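Local coordinates for protein D-ribose pyranase (Bacillus subtilis, PDB 1OGD) that probably catalyses the interconversion of the beta-pyranose and beta-furanose forms of D-ribose, and binds beta-D-ribopyranose as a decamer built from two pentamers, at residues 63-77 with 118-130. Sequence-based numbering, arbitrary orientation.
Sequences AVEKVIAAAEIKASN and TPYANCILQAGVL. With RIP (beta-D-ribopyranose), chain G.
Glu72 lays its CB over the centre of the Tyr120 ring, 3.6 Å from the centroid, a CH-pi contact; RIP C4 sits over the opposite face. The flat aromatic serves as a partition between helix 72-76 and the sugar. Tyr120 CG stands anti to the carbonyl carbon (chi1 -49°), which swings the ring under the helix, while its backbone N gives RIP O3 a weak hydrogen bond.

At the backbone side of Tyr120, Asn77 uses both amide hydrogens: ND2 reaches Thr118 OG1 at 2.7 Å and Pro119 O at 2.8 Å, both near the amide plane. Asparagine suits this N-cap place because its side chain also caps a backbone N of helix 78-87, and OD1 accepts from Asn80 ND2. Were it an alanine, Pro119 O and Thr118 OG1 would probably lose this donor and the type II turn 118-121 be freer to shift. A water bridges Ala70 N to Tyr120 O and Asn122 O where the strands part.

Ile68 and Ile124 pair through two backbone bonds, their beta-branched side chains facing helix 98-104; on the other face Val67 and Leu125 lie side by side, CG1 to CD2 4.1 Å. Glu65 and Lys66 both oppose Gln126, whose O takes Glu65 N at 2.9 Å and whose N gives to Lys66 O. At this classic beta bulge the chain turns a corner, and Glu65 OE1 bonds NE2 of His20, the inferred proton donor. These neighbouring antiparallel inner strands of the mixed sheet set Tyr120, Ala121 and Asn122 at their end, in the ribose pocket.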
# COMPACT_ATOMS: atom_id res chain seq x y z
N ALA A 63 -17.19 -28.33 -2.34
CA ALA A 63 -18.41 -28.90 -1.78
C ALA A 63 -19.50 -27.83 -1.88
O ALA A 63 -19.46 -26.82 -1.17
CB ALA A 63 -18.19 -29.30 -0.33
N VAL A 64 -20.47 -28.05 -2.77
CA VAL A 64 -21.56 -27.10 -2.97
C VAL A 64 -22.85 -27.56 -2.31
O VAL A 64 -23.30 -28.68 -2.54
CB VAL A 64 -21.83 -26.91 -4.48
CG1 VAL A 64 -22.90 -25.86 -4.68
CG2 VAL A 64 -20.53 -26.52 -5.20
N GLU A 65 -23.46 -26.70 -1.49
CA GLU A 65 -24.71 -27.06 -0.84
C GLU A 65 -25.92 -26.39 -1.47
O GLU A 65 -27.06 -26.77 -1.20
CB GLU A 65 -24.68 -26.73 0.66
CG GLU A 65 -24.49 -25.26 0.99
CD GLU A 65 -24.81 -24.94 2.45
OE1 GLU A 65 -24.70 -25.86 3.29
OE2 GLU A 65 -25.16 -23.78 2.74
N LYS A 66 -25.69 -25.40 -2.32
CA LYS A 66 -26.78 -24.69 -2.98
C LYS A 66 -26.29 -23.92 -4.19
O LYS A 66 -25.21 -23.31 -4.16
CB LYS A 66 -27.45 -23.73 -1.99
CG LYS A 66 -28.63 -22.96 -2.54
CD LYS A 66 -29.18 -22.02 -1.49
CE LYS A 66 -30.35 -21.21 -2.01
NZ LYS A 66 -30.87 -20.26 -0.99
N VAL A 67 -27.07 -23.95 -5.26
CA VAL A 67 -26.73 -23.25 -6.49
C VAL A 67 -27.80 -22.19 -6.75
O VAL A 67 -28.97 -22.41 -6.46
CB VAL A 67 -26.69 -24.22 -7.69
CG1 VAL A 67 -26.18 -23.49 -8.93
CG2 VAL A 67 -25.81 -25.42 -7.37
N ILE A 68 -27.38 -21.05 -7.28
CA ILE A 68 -28.31 -19.96 -7.56
C ILE A 68 -28.08 -19.46 -8.98
O ILE A 68 -26.96 -19.14 -9.36
CB ILE A 68 -28.12 -18.80 -6.57
CG1 ILE A 68 -28.27 -19.31 -5.14
CG2 ILE A 68 -29.14 -17.70 -6.84
CD1 ILE A 68 -27.95 -18.28 -4.08
N ALA A 69 -29.15 -19.42 -9.77
CA ALA A 69 -29.08 -18.95 -11.14
C ALA A 69 -30.26 -18.03 -11.40
O ALA A 69 -31.18 -17.94 -10.59
CB ALA A 69 -29.11 -20.14 -12.10
N ALA A 70 -30.24 -17.33 -12.53
CA ALA A 70 -31.34 -16.43 -12.87
C ALA A 70 -32.42 -17.21 -13.61
O ALA A 70 -32.11 -18.04 -14.47
CB ALA A 70 -30.83 -15.28 -13.74
N ALA A 71 -33.68 -16.95 -13.28
CA ALA A 71 -34.80 -17.63 -13.92
C ALA A 71 -34.69 -17.53 -15.44
O ALA A 71 -34.95 -18.50 -16.16
CB ALA A 71 -36.12 -17.02 -13.45
N GLU A 72 -34.27 -16.36 -15.91
CA GLU A 72 -34.12 -16.10 -17.33
C GLU A 72 -33.34 -17.18 -18.08
O GLU A 72 -33.53 -17.36 -19.28
CB GLU A 72 -33.42 -14.76 -17.56
CG GLU A 72 -34.24 -13.53 -17.18
CD GLU A 72 -34.29 -13.28 -15.69
OE1 GLU A 72 -34.84 -12.24 -15.29
OE2 GLU A 72 -33.77 -14.12 -14.92
N ILE A 73 -32.45 -17.88 -17.38
CA ILE A 73 -31.65 -18.91 -18.03
C ILE A 73 -32.49 -20.06 -18.60
O ILE A 73 -32.16 -20.63 -19.64
CB ILE A 73 -30.58 -19.50 -17.06
CG1 ILE A 73 -29.53 -20.26 -17.87
CG2 ILE A 73 -31.24 -20.42 -16.04
CD1 ILE A 73 -28.42 -20.85 -17.03
N LYS A 74 -33.59 -20.38 -17.92
CA LYS A 74 -34.48 -21.46 -18.36
C LYS A 74 -35.10 -21.18 -19.73
O LYS A 74 -35.34 -22.09 -20.51
CB LYS A 74 -35.61 -21.67 -17.35
CG LYS A 74 -35.18 -22.23 -16.01
CD LYS A 74 -36.41 -22.41 -15.12
CE LYS A 74 -36.06 -22.98 -13.76
NZ LYS A 74 -37.28 -23.18 -12.92
N ALA A 75 -35.37 -19.91 -20.01
CA ALA A 75 -35.99 -19.53 -21.27
C ALA A 75 -34.99 -19.19 -22.37
O ALA A 75 -35.12 -19.64 -23.51
CB ALA A 75 -36.93 -18.35 -21.05
N SER A 76 -33.97 -18.40 -22.02
CA SER A 76 -32.97 -17.97 -22.99
C SER A 76 -31.79 -18.92 -23.20
O SER A 76 -31.12 -18.85 -24.22
CB SER A 76 -32.43 -16.60 -22.59
OG SER A 76 -33.49 -15.69 -22.37
N ASN A 77 -31.54 -19.80 -22.24
CA ASN A 77 -30.41 -20.72 -22.36
C ASN A 77 -30.78 -22.10 -21.82
O ASN A 77 -30.21 -22.56 -20.83
CB ASN A 77 -29.22 -20.17 -21.58
CG ASN A 77 -27.90 -20.54 -22.20
OD1 ASN A 77 -27.66 -21.70 -22.53
ND2 ASN A 77 -27.02 -19.56 -22.35
N THR A 118 -23.13 -16.94 -24.23
CA THR A 118 -24.56 -17.22 -24.32
C THR A 118 -25.27 -16.55 -23.14
O THR A 118 -24.72 -16.47 -22.05
CB THR A 118 -24.88 -18.74 -24.32
OG1 THR A 118 -24.46 -19.34 -23.09
CG2 THR A 118 -24.18 -19.42 -25.48
N PRO A 119 -26.50 -16.07 -23.37
CA PRO A 119 -27.35 -15.39 -22.39
C PRO A 119 -27.56 -16.07 -21.04
O PRO A 119 -27.91 -17.25 -20.97
CB PRO A 119 -28.67 -15.22 -23.14
CG PRO A 119 -28.24 -15.09 -24.55
CD PRO A 119 -27.20 -16.17 -24.67
N TYR A 120 -27.36 -15.30 -19.98
CA TYR A 120 -27.55 -15.73 -18.60
C TYR A 120 -26.84 -17.01 -18.16
O TYR A 120 -27.35 -17.76 -17.33
CB TYR A 120 -29.04 -15.84 -18.30
CG TYR A 120 -29.81 -14.60 -18.73
CD1 TYR A 120 -30.32 -14.49 -20.02
CD2 TYR A 120 -29.99 -13.53 -17.85
CE1 TYR A 120 -30.98 -13.33 -20.43
CE2 TYR A 120 -30.64 -12.37 -18.24
CZ TYR A 120 -31.14 -12.28 -19.53
OH TYR A 120 -31.79 -11.13 -19.93
N ALA A 121 -25.65 -17.25 -18.71
CA ALA A 121 -24.88 -18.41 -18.33
C ALA A 121 -24.04 -18.01 -17.11
O ALA A 121 -22.83 -17.89 -17.21
CB ALA A 121 -23.97 -18.85 -19.47
N ASN A 122 -24.72 -17.79 -15.99
CA ASN A 122 -24.06 -17.42 -14.74
C ASN A 122 -24.69 -18.17 -13.57
O ASN A 122 -25.88 -18.47 -13.59
CB ASN A 122 -24.23 -15.92 -14.42
CG ASN A 122 -23.95 -15.02 -15.61
OD1 ASN A 122 -24.87 -14.52 -16.25
ND2 ASN A 122 -22.67 -14.81 -15.91
N CYS A 123 -23.90 -18.46 -12.55
CA CYS A 123 -24.45 -19.12 -11.37
C CYS A 123 -23.57 -18.87 -10.16
O CYS A 123 -22.37 -18.64 -10.28
CB CYS A 123 -24.61 -20.63 -11.59
SG CYS A 123 -23.08 -21.55 -11.59
N ILE A 124 -24.20 -18.91 -8.99
CA ILE A 124 -23.51 -18.72 -7.73
C ILE A 124 -23.47 -20.07 -7.02
O ILE A 124 -24.50 -20.74 -6.88
CB ILE A 124 -24.25 -17.72 -6.82
CG1 ILE A 124 -24.10 -16.30 -7.38
CG2 ILE A 124 -23.73 -17.80 -5.40
CD1 ILE A 124 -24.93 -15.26 -6.65
N LEU A 125 -22.28 -20.48 -6.60
CA LEU A 125 -22.14 -21.74 -5.87
C LEU A 125 -21.95 -21.39 -4.40
O LEU A 125 -21.05 -20.63 -4.05
CB LEU A 125 -20.92 -22.53 -6.37
CG LEU A 125 -20.87 -22.88 -7.85
CD1 LEU A 125 -19.61 -23.69 -8.13
CD2 LEU A 125 -22.11 -23.66 -8.25
N GLN A 126 -22.82 -21.91 -3.55
CA GLN A 126 -22.73 -21.66 -2.13
C GLN A 126 -22.04 -22.83 -1.46
O GLN A 126 -22.50 -23.97 -1.54
CB GLN A 126 -24.13 -21.46 -1.53
CG GLN A 126 -24.10 -20.86 -0.14
CD GLN A 126 -25.48 -20.57 0.40
OE1 GLN A 126 -26.07 -21.40 1.10
NE2 GLN A 126 -26.02 -19.40 0.07
N ALA A 127 -20.92 -22.54 -0.79
CA ALA A 127 -20.11 -23.55 -0.12
C ALA A 127 -20.82 -24.33 0.98
O ALA A 127 -21.51 -23.76 1.82
CB ALA A 127 -18.85 -22.90 0.44
N GLY A 128 -20.62 -25.64 0.97
CA GLY A 128 -21.21 -26.48 1.99
C GLY A 128 -20.16 -26.73 3.05
O GLY A 128 -19.21 -25.95 3.19
N VAL A 129 -20.31 -27.81 3.81
CA VAL A 129 -19.34 -28.14 4.85
C VAL A 129 -18.97 -29.62 4.74
O VAL A 129 -19.79 -30.45 4.33
CB VAL A 129 -19.91 -27.80 6.25
CG1 VAL A 129 -21.12 -28.66 6.55
CG2 VAL A 129 -18.83 -27.95 7.31
N LEU A 130 -17.73 -29.96 5.10
CA LEU A 130 -17.24 -31.33 5.01
C LEU A 130 -17.50 -32.22 6.22
O LEU A 130 -16.98 -33.34 6.29
CB LEU A 130 -15.74 -31.32 4.71
CG LEU A 130 -15.32 -30.67 3.40
CD1 LEU A 130 -13.81 -30.62 3.30
CD2 LEU A 130 -15.92 -31.44 2.24
C1 RIP G . -25.08 -9.64 -18.49
C2 RIP G . -24.80 -11.12 -18.63
C3 RIP G . -26.10 -11.87 -18.85
C4 RIP G . -26.92 -11.34 -20.02
C5 RIP G . -27.15 -9.85 -19.79
O1 RIP G . -25.75 -9.36 -17.27
O2 RIP G . -23.91 -11.28 -19.71
O3 RIP G . -25.85 -13.24 -19.01
O4 RIP G . -26.23 -11.50 -21.25
O5 RIP G . -25.92 -9.13 -19.55
O HOH W 1 -28.16 -17.45 -14.55